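Local atomic coordinates of legionella ubiquitin-specific protease A domain-containing protein (Legionella pneumophila subsp. pneumophila, PDB entry 5DGG), a protein that probably acts as a ubiquitin-specific cysteine protease of clan CA and as a metaeffector, this chain holding its central, protease-family domain. Residues A[5-8]-A[9-12]; A[141-144]-A[145-148]; A[165-168]-A[169-172]. All blocks are in the same frame, centred on the assembly; numbering follows the deposited sequence. Where two conformers were deposited one is given.

Contact 1: residues A[5-8]-A[9-12]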
loop_
_atom_site.group_PDB
_atom_site.type_symbol
_atom_site.label_atom_id
_atom_site.label_comp_id
_atom_site.label_asym_id
_atom_site.label_seq_id
_atom_site.Cartn_x
_atom_site.Cartn_y
_atom_site.Cartn_z
ATOM N N GLN A 5 13.784 -6.892 8.002
ATOM C CA GLN A 5 12.648 -6.520 7.189
ATOM C C GLN A 5 11.352 -6.741 7.942
ATOM O O GLN A 5 11.239 -7.701 8.720
ATOM C CB GLN A 5 12.594 -7.423 5.963
ATOM C CG GLN A 5 13.438 -6.941 4.818
ATOM C CD GLN A 5 13.175 -7.750 3.584
ATOM O OE1 GLN A 5 12.754 -8.895 3.683
ATOM N NE2 GLN A 5 13.398 -7.156 2.406
ATOM N N MET A 6 10.367 -5.876 7.669
ATOM C CA MET A 6 9.023 -6.120 8.118
ATOM C C MET A 6 8.505 -7.404 7.474
ATOM O O MET A 6 8.749 -7.707 6.294
ATOM C CB MET A 6 8.116 -4.928 7.806
ATOM C CG MET A 6 8.463 -3.699 8.617
ATOM S SD MET A 6 7.394 -2.244 8.531
ATOM C CE MET A 6 5.932 -2.869 9.348
ATOM N N GLN A 7 7.823 -8.203 8.276
ATOM C CA GLN A 7 7.148 -9.387 7.790
ATOM C C GLN A 7 5.643 -9.085 7.706
ATOM O O GLN A 7 5.184 -7.997 8.086
ATOM C CB GLN A 7 7.403 -10.562 8.749
ATOM C CG GLN A 7 8.889 -10.921 8.913
ATOM C CD GLN A 7 9.102 -12.109 9.836
ATOM O OE1 GLN A 7 8.167 -12.542 10.506
ATOM N NE2 GLN A 7 10.325 -12.654 9.870
ATOM N N ASP A 8 4.888 -10.041 7.182
ATOM C CA ASP A 8 3.424 -9.886 7.061
ATOM C C ASP A 8 2.745 -9.291 8.292
ATOM O O ASP A 8 1.987 -8.309 8.200
ATOM C CB ASP A 8 2.782 -11.231 6.809
ATOM C CG ASP A 8 3.088 -11.775 5.450
ATOM O OD1 ASP A 8 3.613 -10.997 4.614
ATOM O OD2 ASP A 8 2.808 -12.984 5.225
ATOM N N HIS A 9 2.978 -9.935 9.434
ATOM C CA HIS A 9 2.282 -9.576 10.661
ATOM C C HIS A 9 2.621 -8.157 11.069
ATOM O O HIS A 9 1.762 -7.436 11.550
ATOM C CB HIS A 9 2.557 -10.569 11.813
ATOM C CG HIS A 9 3.999 -10.685 12.202
ATOM N ND1 HIS A 9 4.841 -11.645 11.674
ATOM C CD2 HIS A 9 4.742 -9.988 13.098
ATOM C CE1 HIS A 9 6.042 -11.521 12.214
ATOM N NE2 HIS A 9 6.013 -10.521 13.076
ATOM N N ASP A 10 3.865 -7.745 10.849
ATOM C CA ASP A 10 4.292 -6.370 11.136
ATOM C C ASP A 10 3.490 -5.401 10.286
ATOM O O ASP A 10 3.035 -4.377 10.793
ATOM C CB ASP A 10 5.774 -6.164 10.833
ATOM C CG ASP A 10 6.675 -7.108 11.608
ATOM O OD1 ASP A 10 6.435 -7.291 12.820
ATOM O OD2 ASP A 10 7.640 -7.628 11.010
ATOM N N MET A 11 3.311 -5.725 8.996
ATOM C CA MET A 11 2.539 -4.832 8.109
ATOM C C MET A 11 1.084 -4.802 8.573
ATOM O O MET A 11 0.460 -3.741 8.652
ATOM C CB MET A 11 2.588 -5.286 6.647
ATOM C CG MET A 11 3.970 -5.333 5.988
ATOM S SD MET A 11 4.704 -3.691 5.841
ATOM C CE MET A 11 3.683 -3.127 4.446
ATOM N N THR A 12 0.530 -5.979 8.859
ATOM C CA THR A 12 -0.856 -6.065 9.327
ATOM C C THR A 12 -1.065 -5.154 10.538
ATOM O O THR A 12 -2.006 -4.391 10.583
ATOM C CB THR A 12 -1.226 -7.516 9.631
ATOM O OG1 THR A 12 -1.116 -8.277 8.418
ATOM C CG2 THR A 12 -2.636 -7.603 10.172
#
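D10 and Q7 meet at the start of helix 8-14, where Q7 holds the N-cap position and D10 sits three residues further on, in the first turn. The carboxylate reaches back to the chain: OD2 of D10 accepts the backbone N of Q7 at 2.8 Å in an almost straight bond (178°), met on its anti side and 21° out of the carboxylate plane. This is one half of a capping box, the one made by the N3 side chain. D10 reaches it with CG anti to its own carbonyl carbon and beside its backbone N (chi1 -58°), which points the carboxylate back at Q7. Regular helical bonding takes over at once, with M11 N on Q7 O at 3.1 Å and T12 N on D8 O at 2.8 Å.

M6, just before the cap, and M11, in the first turn, form the apolar side of the same helix start, a hydrophobic staple. Their chains cross at about a right angle, and the methyl CE of M6 lies 3.8 Å from SD of M11. That methyl also rests against CB of D10, at 3.6 Å. Both methionines are buried and touch C137 on helix 132-146, while M11 also packs on V27 of strand 22-29. W64 donates its indole NE1 to M6 O.

On the exposed side, Q7 and H9 run alongside each other. The extended Q7 chain brings OE1 to the edge of the imidazole, 2.9 Å from CE1 of H9 and near the ring plane, the amide standing nearly perpendicular to the ring.

Contact 2: residues A[141-144]-A[145-148]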
loop_
_atom_site.group_PDB
_atom_site.type_symbol
_atom_site.label_atom_id
_atom_site.label_comp_id
_atom_site.label_asym_id
_atom_site.label_seq_id
_atom_site.Cartn_x
_atom_site.Cartn_y
_atom_site.Cartn_z
ATOM N N HIS A 141 -0.428 5.344 5.109
ATOM C CA HIS A 141 -1.003 6.343 5.998
ATOM C C HIS A 141 -1.137 7.710 5.289
ATOM O O HIS A 141 -2.162 8.360 5.379
ATOM C CB HIS A 141 -0.166 6.438 7.266
ATOM C CG HIS A 141 -0.407 5.316 8.224
ATOM N ND1 HIS A 141 -1.460 5.317 9.111
ATOM C CD2 HIS A 141 0.212 4.131 8.387
ATOM C CE1 HIS A 141 -1.456 4.194 9.803
ATOM N NE2 HIS A 141 -0.451 3.458 9.384
ATOM N N LYS A 142 -0.109 8.138 4.569
ATOM C CA LYS A 142 -0.188 9.363 3.822
ATOM C C LYS A 142 -1.361 9.331 2.842
ATOM O O LYS A 142 -2.115 10.327 2.727
ATOM C CB LYS A 142 1.099 9.590 3.057
ATOM C CG LYS A 142 1.039 10.817 2.152
ATOM C CD LYS A 142 2.281 10.969 1.294
ATOM C CE LYS A 142 2.338 12.419 0.801
ATOM N NZ LYS A 142 3.462 12.631 -0.134
ATOM N N LYS A 143 -1.532 8.199 2.141
ATOM C CA LYS A 143 -2.671 8.090 1.227
ATOM C C LYS A 143 -4.024 8.113 1.940
ATOM O O LYS A 143 -5.005 8.668 1.432
ATOM C CB LYS A 143 -2.573 6.849 0.315
ATOM C CG LYS A 143 -1.390 6.807 -0.595
ATOM C CD LYS A 143 -1.177 7.954 -1.533
ATOM C CE LYS A 143 -2.304 8.207 -2.487
ATOM N NZ LYS A 143 -1.800 9.123 -3.583
ATOM N N MET A 144 -4.070 7.501 3.112
ATOM C CA MET A 144 -5.242 7.478 3.932
ATOM C C MET A 144 -5.730 8.900 4.190
ATOM O O MET A 144 -6.911 9.232 3.961
ATOM C CB MET A 144 -4.923 6.763 5.242
ATOM C CG MET A 144 -6.109 6.282 5.983
ATOM S SD MET A 144 -6.906 4.846 5.200
ATOM C CE MET A 144 -8.260 4.830 6.364
ATOM N N LYS A 145 -4.801 9.754 4.596
ATOM C CA LYS A 145 -5.087 11.198 4.776
ATOM C C LYS A 145 -5.498 11.864 3.459
ATOM O O LYS A 145 -6.546 12.548 3.397
ATOM C CB LYS A 145 -3.836 11.883 5.362
ATOM C CG LYS A 145 -3.992 13.382 5.668
ATOM C CD LYS A 145 -2.657 13.957 6.138
ATOM C CE LYS A 145 -2.807 15.354 6.702
ATOM N NZ LYS A 145 -1.541 15.763 7.376
ATOM N N GLU A 146 -4.710 11.673 2.411
ATOM C CA GLU A 146 -5.026 12.253 1.117
ATOM C C GLU A 146 -6.408 11.841 0.672
ATOM O O GLU A 146 -7.120 12.645 0.097
ATOM C CB GLU A 146 -4.054 11.876 -0.017
ATOM C CG GLU A 146 -2.649 12.450 0.023
ATOM C CD GLU A 146 -1.764 11.863 -1.109
ATOM O OE1 GLU A 146 -0.535 11.902 -0.942
ATOM O OE2 GLU A 146 -2.271 11.354 -2.167
ATOM N N PHE A 147 -6.808 10.609 0.933
ATOM C CA PHE A 147 -8.109 10.137 0.480
ATOM C C PHE A 147 -9.250 10.620 1.364
ATOM O O PHE A 147 -10.413 10.248 1.116
ATOM C CB PHE A 147 -8.177 8.619 0.430
ATOM C CG PHE A 147 -7.258 7.992 -0.574
ATOM C CD1 PHE A 147 -6.769 8.696 -1.657
ATOM C CD2 PHE A 147 -6.929 6.672 -0.444
ATOM C CE1 PHE A 147 -5.954 8.076 -2.593
ATOM C CE2 PHE A 147 -6.089 6.053 -1.330
ATOM C CZ PHE A 147 -5.605 6.742 -2.422
ATOM N N GLY A 148 -8.928 11.457 2.352
ATOM C CA GLY A 148 -9.948 12.142 3.151
ATOM C C GLY A 148 -10.368 11.377 4.376
ATOM O O GLY A 148 -11.428 11.638 4.902
#
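K143 and E146 make the charged part of this contact, near the C-terminal end of helix 132-146. NZ of K143 forms a salt bridge with OE2 of E146 at 2.7 Å, approaching on the syn side but 30° out of the carboxylate plane. The lysine gets there by folding: its chain bends at chi2 (-56°) and again at chi3, which carries the ammonium toward E146. The other oxygen, OE1 of E146, lies alongside the extended chain of K142, 3.4 Å from its CE; the K142 ammonium itself stays at 4.1 Å from OE1, beyond salt-bridge range.

Aromatic contacts come next. CB of K143 sits over the face of the F147 ring, 4.3 Å from its centroid, in a CH-pi contact, and K143 CE comes to 3.6 Å from CZ of F147. The carbonyl O of K143 also lies over a face of this ring, displaced toward the rim. F147 further stacks on Y54 and touches M56 and I22, so the helix end is laid against strands 54-60 and 22-29.

Backbone bonds close the helix. E146 N binds K142 O, and F147 N binds K143 O at 2.7 Å. G148 then leaves the helix with positive phi in a Schellman motif, its N bonded to K145 O at 2.8 Å.

K143 is buried, and its ammonium has a second salt-bridge partner in E84 of strand 81-86. Two carboxylates around one buried lysine would be expected to favour its charged form and offset the cost of burying it.

Contact 3: residues A[165-168]-A[169-172]; sequences LGNE and DNVL
N167 and N170 lie side by side in the short loop that links helix 156-165 to helix 171-183. G166, with positive phi, ends the first helix, and N170 is the N-cap of the second, yet the side chain that serves the new helix is that of N167. With CG swung opposite the backbone N (chi1 -167°), its OD1 reaches L172 N at 2.8 Å in a weak, bent bond (117°) and also receives R173 N. Its ND2 donates to N170 OD1 at 3.0 Å. Q126 and Y130 fix this pair from outside: Q126 OE1 takes ND2 of N167, and Y130 OH bonds OD1 of N170. Along the backbone, V171 N binds E168 O at 3.0 Å.

The outer side is looser. E168 and D169 are exposed, and their carboxylates, turned 85° against each other, bring OE1 of E168 to 3.4 Å from OD1 of D169; two like charges this close would probably repel somewhat, though solvent can screen them. Inward, the buried carbonyl O of G166 has no polar partner and rests 3.3 Å from CB of L172.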
loop_
_atom_site.group_PDB
_atom_site.type_symbol
_atom_site.label_atom_id
_atom_site.label_comp_id
_atom_site.label_asym_id
_atom_site.label_seq_id
_atom_site.Cartn_x
_atom_site.Cartn_y
_atom_site.Cartn_z
ATOM N N LEU A 165 11.648 13.356 6.386
ATOM C CA LEU A 165 12.927 12.682 6.655
ATOM C C LEU A 165 13.227 11.378 5.908
ATOM O O LEU A 165 14.354 10.885 5.984
ATOM C CB LEU A 165 13.002 12.339 8.131
ATOM C CG LEU A 165 13.052 13.556 9.047
ATOM C CD1 LEU A 165 12.752 13.130 10.489
ATOM C CD2 LEU A 165 14.424 14.209 8.919
ATOM N N GLY A 166 12.223 10.769 5.284
ATOM C CA GLY A 166 12.390 9.407 4.755
ATOM C C GLY A 166 12.778 8.533 5.928
ATOM O O GLY A 166 12.146 8.611 6.999
ATOM N N ASN A 167 13.813 7.732 5.741
ATOM C CA ASN A 167 14.383 6.931 6.834
ATOM C C ASN A 167 15.831 7.301 7.144
ATOM O O ASN A 167 16.642 6.474 7.576
ATOM C CB ASN A 167 14.256 5.450 6.548
ATOM C CG ASN A 167 14.533 4.608 7.769
ATOM O OD1 ASN A 167 14.129 4.959 8.896
ATOM N ND2 ASN A 167 15.237 3.503 7.565
ATOM N N GLU A 168 16.152 8.560 6.933
ATOM C CA GLU A 168 17.454 9.109 7.372
ATOM C C GLU A 168 17.686 8.843 8.841
ATOM O O GLU A 168 16.768 9.019 9.649
ATOM C CB GLU A 168 17.461 10.622 7.140
ATOM C CG GLU A 168 18.228 11.030 5.899
ATOM C CD GLU A 168 19.704 11.279 6.221
ATOM O OE1 GLU A 168 20.243 10.553 7.097
ATOM O OE2 GLU A 168 20.323 12.201 5.626
ATOM N N ASP A 169 18.906 8.433 9.184
ATOM C CA ASP A 169 19.279 8.083 10.557
ATOM C C ASP A 169 18.340 7.023 11.121
ATOM O O ASP A 169 18.147 6.949 12.336
ATOM C CB ASP A 169 19.290 9.329 11.490
ATOM C CG ASP A 169 20.488 10.251 11.260
ATOM O OD1 ASP A 169 21.260 9.998 10.305
ATOM O OD2 ASP A 169 20.636 11.238 12.042
ATOM N N ASN A 170 17.701 6.254 10.226
ATOM C CA ASN A 170 16.784 5.185 10.596
ATOM C C ASN A 170 15.594 5.712 11.407
ATOM O O ASN A 170 15.009 4.970 12.173
ATOM C CB ASN A 170 17.557 4.111 11.379
ATOM C CG ASN A 170 17.129 2.702 11.034
ATOM O OD1 ASN A 170 16.758 2.393 9.888
ATOM N ND2 ASN A 170 17.157 1.833 12.025
ATOM N N VAL A 171 15.222 6.981 11.224
ATOM C CA VAL A 171 14.152 7.568 12.051
ATOM C C VAL A 171 12.769 7.014 11.722
ATOM O O VAL A 171 11.895 6.941 12.611
ATOM C CB VAL A 171 14.080 9.108 11.990
ATOM C CG1 VAL A 171 15.345 9.730 12.554
ATOM C CG2 VAL A 171 13.763 9.598 10.581
ATOM N N LEU A 172 12.553 6.612 10.463
ATOM C CA LEU A 172 11.276 5.987 10.103
ATOM C C LEU A 172 11.138 4.621 10.794
ATOM O O LEU A 172 10.100 4.301 11.398
ATOM C CB LEU A 172 11.116 5.906 8.592
ATOM C CG LEU A 172 9.706 5.547 8.109
ATOM C CD1 LEU A 172 8.623 6.617 8.415
ATOM C CD2 LEU A 172 9.765 5.251 6.611
#

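In the fold
The three contacts come in series along the chain: contact 1 starts helix 8-14, contact 2 finishes helix 132-146, and contact 3 turns the chain from helix 156-165 into helix 171-183. Their centres lie about 18 to 20 Å apart, with nearest atoms about 7 to 9 Å apart, so none touches another. Helix 132-146 is the element they share. Residues of contacts 1 and 3 both pack on D134 near its beginning, while contact 2 forms its end against strands 22-29 and 54-60 of the mixed five-stranded sheet. Helix 8-14 also meets contact 2 through L14 O, which accepts H141 NE2. Contact 1 also reaches strand 22-29; this sheet-packed central helix is consistent with clan CA cysteine proteases.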